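Homoprotocatechuate 2,3-dioxygenase (Brevibacterium fuscum, PDB 4Z6M) uses a non-haem iron(II) centre and molecular oxygen to open the aromatic ring of homoprotocatechuate by extradiol cleavage. Local coordinates at residues 214-220 / 265-271; 17-21 / 153-157; 39-43 / 53-57. The protein carries 1 engineered substitution. Numbering follows the deposited sequence.

Interaction 1: 214-220 / 265-271; sequences HVAFSTH and RIEIYTQ. With FE2 (Fe (II) ion), chain E.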
loop_
_atom_site.group_PDB
_atom_site.type_symbol
_atom_site.label_atom_id
_atom_site.label_comp_id
_atom_site.label_asym_id
_atom_site.label_seq_id
_atom_site.Cartn_x
_atom_site.Cartn_y
_atom_site.Cartn_z
ATOM N N HIS A 214 -8.860 -5.315 25.380
ATOM C CA HIS A 214 -9.054 -5.748 23.985
ATOM C C HIS A 214 -8.296 -6.989 23.652
ATOM O O HIS A 214 -7.410 -7.416 24.403
ATOM C CB HIS A 214 -8.699 -4.634 22.993
ATOM C CG HIS A 214 -7.308 -4.084 23.109
ATOM N ND1 HIS A 214 -7.006 -2.979 23.876
ATOM C CD2 HIS A 214 -6.161 -4.421 22.483
ATOM C CE1 HIS A 214 -5.722 -2.673 23.720
ATOM N NE2 HIS A 214 -5.186 -3.555 22.904
ATOM N N VAL A 215 -8.673 -7.571 22.502
ATOM C CA VAL A 215 -7.881 -8.569 21.804
ATOM C C VAL A 215 -7.460 -7.910 20.499
ATOM O O VAL A 215 -8.280 -7.257 19.855
ATOM C CB VAL A 215 -8.750 -9.817 21.506
ATOM C CG1 VAL A 215 -7.950 -10.858 20.750
ATOM C CG2 VAL A 215 -9.312 -10.390 22.793
ATOM N N ALA A 216 -6.206 -8.115 20.097
ATOM C CA ALA A 216 -5.661 -7.511 18.889
ATOM C C ALA A 216 -5.264 -8.531 17.845
ATOM O O ALA A 216 -4.580 -9.509 18.163
ATOM C CB ALA A 216 -4.439 -6.673 19.228
ATOM N N PHE A 217 -5.687 -8.252 16.603
ATOM C CA PHE A 217 -5.282 -9.010 15.437
ATOM C C PHE A 217 -4.451 -8.132 14.514
ATOM O O PHE A 217 -4.677 -6.938 14.418
ATOM C CB PHE A 217 -6.495 -9.502 14.662
ATOM C CG PHE A 217 -7.256 -10.581 15.362
ATOM C CD1 PHE A 217 -8.286 -10.257 16.241
ATOM C CD2 PHE A 217 -6.955 -11.919 15.126
ATOM C CE1 PHE A 217 -8.980 -11.252 16.890
ATOM C CE2 PHE A 217 -7.656 -12.916 15.777
ATOM C CZ PHE A 217 -8.659 -12.571 16.661
ATOM N N SER A 218 -3.505 -8.756 13.815
ATOM C CA SER A 218 -2.640 -8.082 12.835
ATOM C C SER A 218 -3.219 -8.127 11.433
ATOM O O SER A 218 -3.937 -9.057 11.086
ATOM C CB SER A 218 -1.258 -8.741 12.766
ATOM O OG SER A 218 -0.615 -8.795 14.021
ATOM N N THR A 219 -2.841 -7.147 10.617
ATOM C CA THR A 219 -2.949 -7.233 9.167
ATOM C C THR A 219 -1.537 -7.180 8.569
ATOM O O THR A 219 -0.558 -6.875 9.258
ATOM C CB THR A 219 -3.728 -6.038 8.584
ATOM O OG1 THR A 219 -3.050 -4.821 8.944
ATOM C CG2 THR A 219 -5.169 -6.015 9.086
ATOM N N HIS A 220 -1.440 -7.436 7.272
ATOM C CA HIS A 220 -0.181 -7.279 6.562
ATOM C C HIS A 220 0.212 -5.820 6.424
ATOM O O HIS A 220 1.365 -5.454 6.681
ATOM C CB HIS A 220 -0.267 -7.909 5.162
ATOM C CG HIS A 220 -0.232 -9.396 5.168
ATOM N ND1 HIS A 220 -1.130 -10.152 4.441
ATOM C CD2 HIS A 220 0.586 -10.267 5.802
ATOM C CE1 HIS A 220 -0.864 -11.430 4.628
ATOM N NE2 HIS A 220 0.173 -11.528 5.444
ATOM N N ARG A 265 -13.999 -5.089 22.728
ATOM C CA ARG A 265 -13.142 -4.274 21.870
ATOM C C ARG A 265 -12.102 -5.118 21.174
ATOM O O ARG A 265 -11.401 -5.923 21.796
ATOM C CB ARG A 265 -12.486 -3.211 22.739
ATOM C CG ARG A 265 -11.554 -2.261 22.012
ATOM C CD ARG A 265 -10.854 -1.306 22.961
ATOM N NE ARG A 265 -11.744 -0.326 23.579
ATOM C CZ ARG A 265 -12.170 -0.334 24.846
ATOM N NH1 ARG A 265 -11.855 -1.316 25.681
ATOM N NH2 ARG A 265 -12.925 0.677 25.275
ATOM N N ILE A 266 -12.007 -4.909 19.861
ATOM C CA ILE A 266 -11.009 -5.575 19.034
ATOM C C ILE A 266 -10.100 -4.487 18.457
ATOM O O ILE A 266 -10.592 -3.489 17.909
ATOM C CB ILE A 266 -11.664 -6.363 17.885
ATOM C CG1 ILE A 266 -12.679 -7.370 18.467
ATOM C CG2 ILE A 266 -10.615 -7.056 17.039
ATOM C CD1 ILE A 266 -12.095 -8.446 19.342
ATOM N N GLU A 267 -8.794 -4.679 18.603
ATOM C CA GLU A 267 -7.809 -3.834 17.937
ATOM C C GLU A 267 -7.345 -4.549 16.672
ATOM O O GLU A 267 -7.116 -5.768 16.672
ATOM C CB GLU A 267 -6.615 -3.567 18.847
ATOM C CG GLU A 267 -5.630 -2.560 18.292
ATOM C CD GLU A 267 -4.446 -2.301 19.180
ATOM O OE1 GLU A 267 -4.335 -2.948 20.235
ATOM O OE2 GLU A 267 -3.594 -1.448 18.800
ATOM N N ILE A 268 -7.141 -3.761 15.623
ATOM C CA ILE A 268 -6.447 -4.198 14.425
ATOM C C ILE A 268 -5.124 -3.437 14.375
ATOM O O ILE A 268 -5.093 -2.271 14.700
ATOM C CB ILE A 268 -7.274 -3.938 13.141
ATOM C CG1 ILE A 268 -8.797 -4.169 13.336
ATOM C CG2 ILE A 268 -6.656 -4.760 12.016
ATOM C CD1 ILE A 268 -9.156 -5.584 13.641
ATOM N N TYR A 269 -4.034 -4.122 14.042
ATOM C CA TYR A 269 -2.702 -3.696 14.393
ATOM C C TYR A 269 -1.719 -4.122 13.317
ATOM O O TYR A 269 -1.821 -5.231 12.768
ATOM C CB TYR A 269 -2.351 -4.403 15.694
ATOM C CG TYR A 269 -1.064 -4.138 16.417
ATOM C CD1 TYR A 269 -0.983 -3.152 17.392
ATOM C CD2 TYR A 269 0.019 -4.962 16.221
ATOM C CE1 TYR A 269 0.170 -3.007 18.146
ATOM C CE2 TYR A 269 1.174 -4.815 16.966
ATOM C CZ TYR A 269 1.241 -3.831 17.939
ATOM O OH TYR A 269 2.354 -3.693 18.731
ATOM N N THR A 270 -0.738 -3.293 12.996
ATOM C CA THR A 270 0.330 -3.774 12.095
ATOM C C THR A 270 1.614 -2.990 12.276
ATOM O O THR A 270 1.579 -1.813 12.608
ATOM C CB THR A 270 -0.110 -3.768 10.609
ATOM O OG1 THR A 270 0.830 -4.518 9.815
ATOM C CG2 THR A 270 -0.250 -2.354 10.043
ATOM N N GLN A 271 2.739 -3.674 12.053
ATOM C CA GLN A 271 4.046 -3.040 11.816
ATOM C C GLN A 271 4.680 -2.407 13.044
ATOM O O GLN A 271 5.302 -1.355 12.981
ATOM C CB GLN A 271 4.003 -2.095 10.623
ATOM C CG GLN A 271 3.822 -2.890 9.340
ATOM C CD GLN A 271 3.373 -2.055 8.157
ATOM O OE1 GLN A 271 3.744 -0.893 8.025
ATOM N NE2 GLN A 271 2.591 -2.651 7.280
HETATM FE FE FE2 E . -3.240 -3.032 21.975
HETATM O O HOH W 1 -1.673 -2.129 20.798
HETATM O O HOH W 2 -2.026 -3.159 23.757
HETATM O O HOH W 3 -3.641 -0.942 22.570
#
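R265 starts the parallel pairing: its O accepts V215 N at 3.3 Å and also takes a CA-H...O contact from H214 CA at 3.2 Å. Its CG lies 3.8 Å from H214 CB, while the guanidinium goes on to a salt bridge with E242. I266 lies on the face that carries V215 and F217, where its CD1 meets V215 CB at 4.2 Å and its CG2 touches the edge of the F217 ring, 4.0 Å from F217 CD1. E267 N donates to V215 O (2.9 Å) and E267 O accepts F217 N (2.9 Å), which pairs E267 with A216, their side chains on the same face. OE1 of E267 binds the iron at 2.1 Å, NE2 of H214 binds it at 2.2 Å, and H155 supplies the third protein ligand. This is the facial triad of two histidines and one carboxylate, and three waters at 2.2 Å fill the remaining sites. The 2.9 Å between H214 NE2 and E267 OE1 therefore reflects a shared metal. E267 OE2 is hydrogen-bonded to H248. I268 returns to the apolar face, its CG2 3.5 Å from T219 CG2, under helix 222-234. Y269 N reaches F217 O only weakly (2.9 Å, 124°), but Y269 O accepts T219 N at 3.1 Å; its hydroxyl pairs with D272. T270 OG1 donates to T219 O at 2.8 Å. Past the strand, Q271 NE2 donates to H220 O (3.1 Å) and also bonds E221 of the second subunit.

Interaction 2: 17-21 / 153-157; sequences RCAYA and LDHFN. With FE2 (Fe (II) ion), chain E.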
loop_
_atom_site.group_PDB
_atom_site.type_symbol
_atom_site.label_atom_id
_atom_site.label_comp_id
_atom_site.label_asym_id
_atom_site.label_seq_id
_atom_site.Cartn_x
_atom_site.Cartn_y
_atom_site.Cartn_z
ATOM N N ARG A 17 3.749 -17.486 23.321
ATOM C CA ARG A 17 2.965 -16.421 22.693
ATOM C C ARG A 17 1.555 -16.475 23.210
ATOM O O ARG A 17 1.085 -17.529 23.661
ATOM C CB ARG A 17 2.917 -16.540 21.163
ATOM C CG ARG A 17 2.414 -17.894 20.661
ATOM C CD ARG A 17 1.983 -17.794 19.216
ATOM N NE ARG A 17 1.613 -19.074 18.615
ATOM C CZ ARG A 17 0.654 -19.225 17.703
ATOM N NH1 ARG A 17 0.430 -20.417 17.167
ATOM N NH2 ARG A 17 -0.071 -18.194 17.309
ATOM N N CYS A 18 0.850 -15.365 23.066
ATOM C CA CYS A 18 -0.602 -15.416 23.078
ATOM C C CYS A 18 -1.102 -16.316 21.958
ATOM O O CYS A 18 -0.510 -16.382 20.881
ATOM C CB CYS A 18 -1.214 -14.030 22.967
ATOM S SG CYS A 18 -0.907 -13.155 21.433
ATOM N N ALA A 19 -2.170 -17.044 22.234
ATOM C CA ALA A 19 -2.662 -18.035 21.258
ATOM C C ALA A 19 -4.137 -17.930 20.917
ATOM O O ALA A 19 -4.502 -18.036 19.751
ATOM C CB ALA A 19 -2.356 -19.442 21.714
ATOM N N TYR A 20 -5.006 -17.779 21.919
ATOM C CA TYR A 20 -6.423 -17.555 21.619
ATOM C C TYR A 20 -7.105 -16.940 22.814
ATOM O O TYR A 20 -6.601 -17.035 23.934
ATOM C CB TYR A 20 -7.151 -18.858 21.176
ATOM C CG TYR A 20 -7.515 -19.832 22.294
ATOM C CD1 TYR A 20 -6.648 -20.845 22.665
ATOM C CD2 TYR A 20 -8.743 -19.750 22.941
ATOM C CE1 TYR A 20 -6.979 -21.751 23.673
ATOM C CE2 TYR A 20 -9.072 -20.646 23.948
ATOM C CZ TYR A 20 -8.189 -21.628 24.327
ATOM O OH TYR A 20 -8.561 -22.491 25.344
ATOM N N ALA A 21 -8.251 -16.309 22.557
ATOM C CA ALA A 21 -9.170 -15.929 23.624
ATOM C C ALA A 21 -10.492 -16.660 23.438
ATOM O O ALA A 21 -10.937 -16.872 22.322
ATOM C CB ALA A 21 -9.409 -14.434 23.668
ATOM N N LEU A 153 -3.199 -13.457 15.314
ATOM C CA LEU A 153 -3.472 -12.908 16.631
ATOM C C LEU A 153 -2.206 -12.234 17.133
ATOM O O LEU A 153 -1.141 -12.868 17.138
ATOM C CB LEU A 153 -3.854 -14.029 17.592
ATOM C CG LEU A 153 -4.123 -13.558 19.023
ATOM C CD1 LEU A 153 -5.362 -12.698 19.083
ATOM C CD2 LEU A 153 -4.224 -14.746 19.949
ATOM N N ASP A 154 -2.312 -11.007 17.613
ATOM C CA ASP A 154 -1.119 -10.324 18.124
ATOM C C ASP A 154 -0.987 -10.217 19.640
ATOM O O ASP A 154 0.102 -10.506 20.171
ATOM C CB ASP A 154 -0.954 -8.944 17.527
ATOM C CG ASP A 154 0.436 -8.385 17.824
ATOM O OD1 ASP A 154 1.416 -8.825 17.178
ATOM O OD2 ASP A 154 0.554 -7.569 18.757
ATOM N N HIS A 155 -2.038 -9.810 20.350
ATOM C CA HIS A 155 -1.906 -9.623 21.778
ATOM C C HIS A 155 -3.248 -9.472 22.474
ATOM O O HIS A 155 -4.292 -9.294 21.840
ATOM C CB HIS A 155 -1.033 -8.378 22.096
ATOM C CG HIS A 155 -1.597 -7.055 21.646
ATOM N ND1 HIS A 155 -1.281 -6.484 20.434
ATOM C CD2 HIS A 155 -2.373 -6.146 22.288
ATOM C CE1 HIS A 155 -1.856 -5.295 20.346
ATOM N NE2 HIS A 155 -2.523 -5.067 21.463
ATOM N N PHE A 156 -3.189 -9.522 23.801
ATOM C CA PHE A 156 -4.264 -9.126 24.682
ATOM C C PHE A 156 -3.893 -7.839 25.389
ATOM O O PHE A 156 -2.717 -7.484 25.489
ATOM C CB PHE A 156 -4.498 -10.195 25.767
ATOM C CG PHE A 156 -4.601 -11.611 25.237
ATOM C CD1 PHE A 156 -5.527 -11.955 24.249
ATOM C CD2 PHE A 156 -3.774 -12.604 25.746
ATOM C CE1 PHE A 156 -5.633 -13.261 23.817
ATOM C CE2 PHE A 156 -3.879 -13.909 25.305
ATOM C CZ PHE A 156 -4.797 -14.222 24.342
ATOM N N ASN A 157 -4.896 -7.165 25.946
ATOM C CA ASN A 157 -4.646 -6.013 26.806
ATOM C C ASN A 157 -5.643 -6.063 27.967
ATOM O O ASN A 157 -6.841 -6.194 27.737
ATOM C CB ASN A 157 -4.761 -4.712 26.005
ATOM C CG ASN A 157 -4.355 -3.491 26.807
ATOM O OD1 ASN A 157 -4.915 -3.209 27.861
ATOM N ND2 ASN A 157 -3.358 -2.753 26.299
HETATM FE FE FE2 E . -3.240 -3.032 21.975
HETATM O O HOH W 4 -0.090 -15.266 18.254
HETATM O O HOH W 2 -2.026 -3.159 23.757
HETATM O O HOH W 1 -1.673 -2.129 20.798
HETATM O O HOH W 3 -3.641 -0.942 22.570
#
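This is a buried, nearly orthogonal crossing of two strands, one from the sheet of each glyoxalase/dioxygenase-family module of the chain, the repeat known as the vicinal oxygen chelate fold. Strands 15-25 and 152-160 meet here at 86°, local axes 6.9 Å apart, so side chains rather than direct backbone hydrogen bonds join them. C18 is the centre of it: its CB lies 3.5 Å from F156 CE2 and its SG 4.0 Å from L153 CD2, and the sulfur sits 5.1 Å from the centroid of the F156 ring in a sulfur-aromatic contact. F156 reaches on along the first strand, with CZ 3.4 Å from Y20 O and CE1 4.0 Å from A21 CB. L153 CD2 fills in beside A19 O at 3.3 Å. Both strands carry a classic beta bulge, A19 and Y20 opposite A78, D154 and H155 opposite A216. While L153 and F156 point toward strand 17-21, H155 points away and binds the iron through NE2 at 2.2 Å; its ND1 donates to D154 OD2 at 2.7 Å. At one side a water links the backbones, donating to C18 O at 2.9 Å and to L153 O at 2.8 Å, and accepting from R17 NH2 at 3.1 Å.

Interaction 3: 39-43 / 53-57; sequences LGLHV and LRSFE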
loop_
_atom_site.group_PDB
_atom_site.type_symbol
_atom_site.label_atom_id
_atom_site.label_comp_id
_atom_site.label_asym_id
_atom_site.label_seq_id
_atom_site.Cartn_x
_atom_site.Cartn_y
_atom_site.Cartn_z
ATOM N N LEU A 39 -15.561 -9.078 9.541
ATOM C CA LEU A 39 -14.103 -9.120 9.716
ATOM C C LEU A 39 -13.388 -10.210 8.930
ATOM O O LEU A 39 -12.174 -10.164 8.803
ATOM C CB LEU A 39 -13.726 -9.193 11.189
ATOM C CG LEU A 39 -14.112 -7.955 12.014
ATOM C CD1 LEU A 39 -13.579 -8.196 13.420
ATOM C CD2 LEU A 39 -13.548 -6.666 11.425
ATOM N N GLY A 40 -14.109 -11.221 8.453
ATOM C CA GLY A 40 -13.500 -12.210 7.574
ATOM C C GLY A 40 -12.665 -13.285 8.258
ATOM O O GLY A 40 -11.898 -13.992 7.588
ATOM N N LEU A 41 -12.798 -13.462 9.570
ATOM C CA LEU A 41 -12.080 -14.553 10.218
ATOM C C LEU A 41 -12.597 -15.902 9.695
ATOM O O LEU A 41 -13.716 -15.994 9.190
ATOM C CB LEU A 41 -12.226 -14.478 11.739
ATOM C CG LEU A 41 -11.351 -13.391 12.394
ATOM C CD1 LEU A 41 -11.834 -13.122 13.808
ATOM C CD2 LEU A 41 -9.866 -13.741 12.406
ATOM N N HIS A 42 -11.745 -16.917 9.790
ATOM C CA HIS A 42 -12.001 -18.216 9.179
ATOM C C HIS A 42 -12.536 -19.208 10.192
ATOM O O HIS A 42 -11.971 -19.344 11.272
ATOM C CB HIS A 42 -10.694 -18.722 8.556
ATOM C CG HIS A 42 -10.201 -17.786 7.519
ATOM N ND1 HIS A 42 -10.719 -17.786 6.244
ATOM C CD2 HIS A 42 -9.388 -16.701 7.602
ATOM C CE1 HIS A 42 -10.179 -16.792 5.557
ATOM N NE2 HIS A 42 -9.377 -16.116 6.363
ATOM N N VAL A 43 -13.604 -19.914 9.834
ATOM C CA VAL A 43 -14.253 -20.856 10.753
ATOM C C VAL A 43 -13.506 -22.185 10.749
ATOM O O VAL A 43 -13.393 -22.859 9.721
ATOM C CB VAL A 43 -15.739 -21.064 10.403
ATOM C CG1 VAL A 43 -16.380 -22.035 11.384
ATOM C CG2 VAL A 43 -16.492 -19.743 10.425
ATOM N N LEU A 53 -12.697 -19.701 15.498
ATOM C CA LEU A 53 -12.213 -18.861 14.418
ATOM C C LEU A 53 -10.695 -18.763 14.441
ATOM O O LEU A 53 -10.086 -18.756 15.514
ATOM C CB LEU A 53 -12.766 -17.446 14.559
ATOM C CG LEU A 53 -14.292 -17.340 14.497
ATOM C CD1 LEU A 53 -14.747 -15.971 14.972
ATOM C CD2 LEU A 53 -14.787 -17.649 13.094
ATOM N N ARG A 54 -10.101 -18.639 13.247
ATOM C CA ARG A 54 -8.674 -18.449 13.124
ATOM C C ARG A 54 -8.343 -17.393 12.090
ATOM O O ARG A 54 -9.105 -17.108 11.167
ATOM C CB ARG A 54 -7.939 -19.755 12.826
ATOM C CG ARG A 54 -8.115 -20.299 11.429
ATOM C CD ARG A 54 -7.338 -21.568 11.274
ATOM N NE ARG A 54 -7.319 -22.127 9.916
ATOM C CZ ARG A 54 -8.205 -23.007 9.454
ATOM N NH1 ARG A 54 -9.291 -23.347 10.162
ATOM N NH2 ARG A 54 -8.009 -23.550 8.271
ATOM N N SER A 55 -7.154 -16.832 12.284
ATOM C CA SER A 55 -6.598 -15.859 11.355
ATOM C C SER A 55 -6.000 -16.540 10.120
ATOM O O SER A 55 -5.807 -17.755 10.088
ATOM C CB SER A 55 -5.570 -15.007 12.088
ATOM O OG SER A 55 -4.479 -15.768 12.497
ATOM N N PHE A 56 -5.656 -15.716 9.128
ATOM C CA PHE A 56 -5.203 -16.204 7.810
ATOM C C PHE A 56 -3.964 -17.077 7.906
ATOM O O PHE A 56 -3.816 -18.010 7.136
ATOM C CB PHE A 56 -4.912 -14.998 6.920
ATOM C CG PHE A 56 -4.789 -15.286 5.442
ATOM C CD1 PHE A 56 -5.857 -15.824 4.728
ATOM C CD2 PHE A 56 -3.631 -14.948 4.748
ATOM C CE1 PHE A 56 -5.750 -16.041 3.368
ATOM C CE2 PHE A 56 -3.550 -15.143 3.379
ATOM C CZ PHE A 56 -4.605 -15.683 2.708
ATOM N N GLU A 57 -3.023 -16.731 8.791
ATOM C CA GLU A 57 -1.732 -17.426 8.826
ATOM C C GLU A 57 -1.601 -18.469 9.938
ATOM O O GLU A 57 -0.534 -19.044 10.130
ATOM C CB GLU A 57 -0.579 -16.411 8.909
ATOM C CG GLU A 57 -0.508 -15.511 7.706
ATOM C CD GLU A 57 0.706 -14.589 7.701
ATOM O OE1 GLU A 57 1.310 -14.409 8.784
ATOM O OE2 GLU A 57 0.992 -14.054 6.595
#
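Helix 28-38 has just ended where this contact starts: G40 takes a positive phi (79°), a conformation glycine adopts easily, and the chain swings into the first strand of the hairpin 42-46/50-54 at the edge of the N-terminal module's sheet. H42 and R54 form an antiparallel hydrogen-bonded pair, H42 N to R54 O at 3.0 Å and R54 N to H42 O at 2.8 Å; V43 and L53 follow as a non-hydrogen-bonded pair. The strand pairing sets the faces; rotamers direct each side chain from there. L53, in an m,t rotamer, lies with V43 on one face: its CD2 is 3.8 Å from V43 CG2, and its CB is 4.1 Å from L41 CB. L41, also m,t, runs its CD2 to 3.7 Å from R54 O and 4.0 Å from S55 CA. On the face that carries H42 and R54, the m rotamer of H42 lays the imidazole along the outgoing chain, with R54 O near its plane and NE2 3.9 Å from F56 CD1, at that ring's edge; NE2 is hydrogen-bonded to E149. R54 is p at chi1, then t and t, so the chain extends past H42 (CG to H42 CB 4.2 Å) and delivers its guanidinium to E136 O and the S44 hydroxyl. The chemistry is thus divided: L53 packs the hairpin against helix 28-38 and strand 64-68, with V43 also on the helix, whereas H42 and R54 direct their polar ends to E149 and E136 beyond the hairpin, R54 also to S44 within it.

In the fold
Interactions 1 and 2 lie deep, their centres 9 and 7 Å from that of the chain; interaction 3 sits farther out, at about 17 Å, on an edge hairpin whose residues are still mostly buried. Strands 211-218 and 152-160 are neighbours in one sheet, so interactions 1 and 2 share the iron and its three waters; interactions 2 and 3 both reach the sheet of the N-terminal module. Interaction 1 is in-sheet parallel pairing carrying two metal ligands, interaction 2 apolar packing between sheets with the third ligand on its far side, and interaction 3 antiparallel pairing without metal. Across the modules, H220 of interaction 1 hydrogen-bonds E57 of interaction 3, and F217 packs on L41.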